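Local coordinates for protein putative triphosphoribosyl-dephospho-coA synthase (Archaeoglobus fulgidus DSM 4304, PDB 3H9P) that is of unknown function but belongs to the CitG family and may make triphosphoribosyl-dephospho-CoA from ATP and dephospho-CoA, at residues Ala192-Glu197 with Asp225-Gly230. Sequence-based numbering, arbitrary orientation.
Sequences AKMGRE and DGANPG
D225 meets M194 through its backbone: the selenomethionine methyl CE lies 3.8 Å from D225 O, and the SE atom that carries it is only slightly farther away. Two successive bends, at chi2 (-51°) and chi3 (-61°), curl the M194 chain so that selenium and methyl gather against this carbonyl. The carboxylate of D225 is engaged elsewhere, its OD2 hydrogen-bonded to Y198 OH in helix 196-208, with a long, weak ion pair to K221. G226 then ends helix 212-225 in a Schellman motif, with positive phi. Its carbonyl oxygen receives the outer half of the K193 side chain, which starts with CG anti to the backbone N (chi1 -175°), stays extended through chi3 and bends at chi4. K193 CD and CE both come to 3.4 Å from G226 O, while NZ remains 3.6 Å from that oxygen without making a hydrogen bond. At A227 the contact becomes apolar, the methyl CB resting 3.9 Å from M194 CG, the part of the selenomethionine nearer its own backbone. Past A227 the connection leads away through N228 to P229, the centre of an inverse gamma turn, whose ring packs on Y178 and L182 of helix 171-182 just before helix 230-246 begins. The contact thus joins the end of helix 188-194 to the link between helices 212-225 and 230-246 in this all-helical fold, at the subunit interface, where M194 also packs on E197 of the second subunit. No hydrogen bond or salt bridge crosses between 192-197 and 225-230; this small surface contact, 170 Å² in all, illustrates how helix ends can meet through van der Waals packing of long side chains on carbonyl oxygens and a methyl group, with any attraction between the lysine ammonium and G226 O probably a modest addition.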
loop_
_atom_site.group_PDB
_atom_site.type_symbol
_atom_site.label_atom_id
_atom_site.label_comp_id
_atom_site.label_asym_id
_atom_site.label_seq_id
_atom_site.Cartn_x
_atom_site.Cartn_y
_atom_site.Cartn_z
ATOM N N ALA A 192 -0.169 3.115 -8.321
ATOM C CA ALA A 192 -0.267 4.079 -7.233
ATOM C C ALA A 192 -0.431 5.505 -7.728
ATOM O O ALA A 192 -1.030 6.316 -7.056
ATOM C CB ALA A 192 0.959 3.961 -6.310
ATOM N N LYS A 193 0.127 5.826 -8.890
ATOM C CA LYS A 193 0.044 7.199 -9.413
ATOM C C LYS A 193 -1.212 7.420 -10.272
ATOM O O LYS A 193 -1.924 8.411 -10.083
ATOM C CB LYS A 193 1.300 7.564 -10.224
ATOM C CG LYS A 193 1.319 9.014 -10.690
ATOM C CD LYS A 193 2.651 9.423 -11.272
ATOM C CE LYS A 193 2.686 10.938 -11.503
ATOM N NZ LYS A 193 4.071 11.504 -11.340
HETATM N N MSE A 194 -1.448 6.492 -11.209
HETATM C CA MSE A 194 -2.496 6.598 -12.229
HETATM C C MSE A 194 -3.723 5.752 -11.954
HETATM O O MSE A 194 -4.750 5.944 -12.588
HETATM C CB MSE A 194 -1.967 6.167 -13.599
HETATM C CG MSE A 194 -0.673 6.767 -14.018
HETATM SE SE MSE A 194 -0.645 8.681 -13.850
HETATM C CE MSE A 194 -2.098 9.230 -15.071
ATOM N N GLY A 195 -3.614 4.792 -11.047
ATOM C CA GLY A 195 -4.730 3.911 -10.767
ATOM C C GLY A 195 -4.610 2.557 -11.438
ATOM O O GLY A 195 -3.939 2.404 -12.447
ATOM N N ARG A 196 -5.300 1.587 -10.862
ATOM C CA ARG A 196 -5.255 0.225 -11.290
ATOM C C ARG A 196 -5.607 0.091 -12.755
ATOM O O ARG A 196 -4.898 -0.569 -13.494
ATOM C CB ARG A 196 -6.205 -0.614 -10.415
ATOM C CG ARG A 196 -5.525 -1.765 -9.754
ATOM C CD ARG A 196 -6.188 -2.197 -8.440
ATOM N NE ARG A 196 -6.003 -3.639 -8.297
ATOM C CZ ARG A 196 -6.877 -4.483 -7.747
ATOM N NH1 ARG A 196 -8.023 -4.049 -7.224
ATOM N NH2 ARG A 196 -6.595 -5.781 -7.703
ATOM N N GLU A 197 -6.693 0.717 -13.191
ATOM C CA GLU A 197 -7.139 0.566 -14.567
ATOM C C GLU A 197 -6.166 1.150 -15.607
ATOM O O GLU A 197 -6.044 0.611 -16.706
ATOM C CB GLU A 197 -8.554 1.089 -14.753
ATOM C CG GLU A 197 -9.398 0.203 -15.674
ATOM C CD GLU A 197 -8.978 0.372 -17.116
ATOM O OE1 GLU A 197 -8.688 1.535 -17.484
ATOM O OE2 GLU A 197 -8.902 -0.628 -17.861
ATOM N N ASP A 225 1.630 11.500 -20.055
ATOM C CA ASP A 225 0.790 11.152 -18.918
ATOM C C ASP A 225 1.470 11.236 -17.554
ATOM O O ASP A 225 0.775 11.308 -16.539
ATOM C CB ASP A 225 0.165 9.774 -19.105
ATOM C CG ASP A 225 -0.954 9.794 -20.114
ATOM O OD1 ASP A 225 -1.306 10.895 -20.573
ATOM O OD2 ASP A 225 -1.482 8.726 -20.461
ATOM N N GLY A 226 2.806 11.241 -17.525
ATOM C CA GLY A 226 3.566 11.213 -16.258
ATOM C C GLY A 226 3.590 9.813 -15.643
ATOM O O GLY A 226 3.769 9.649 -14.422
ATOM N N ALA A 227 3.411 8.799 -16.482
ATOM C CA ALA A 227 3.367 7.413 -16.018
ATOM C C ALA A 227 4.668 6.694 -16.341
ATOM O O ALA A 227 4.887 6.343 -17.487
ATOM C CB ALA A 227 2.203 6.690 -16.686
ATOM N N ASN A 228 5.527 6.465 -15.361
ATOM C CA ASN A 228 6.784 5.777 -15.629
ATOM C C ASN A 228 6.771 4.384 -15.039
ATOM O O ASN A 228 6.637 4.244 -13.845
ATOM C CB ASN A 228 7.971 6.549 -15.050
ATOM C CG ASN A 228 9.259 5.694 -14.993
ATOM O OD1 ASN A 228 9.695 5.129 -16.003
ATOM N ND2 ASN A 228 9.847 5.586 -13.811
ATOM N N PRO A 229 6.914 3.346 -15.866
ATOM C CA PRO A 229 6.896 1.966 -15.361
ATOM C C PRO A 229 8.222 1.533 -14.759
ATOM O O PRO A 229 8.849 0.591 -15.255
ATOM C CB PRO A 229 6.628 1.126 -16.604
ATOM C CG PRO A 229 6.593 2.054 -17.764
ATOM C CD PRO A 229 7.060 3.397 -17.332
ATOM N N GLY A 230 8.627 2.201 -13.679
ATOM C CA GLY A 230 9.919 1.964 -13.035
ATOM C C GLY A 230 10.215 0.535 -12.612
ATOM O O GLY A 230 11.350 0.076 -12.701
#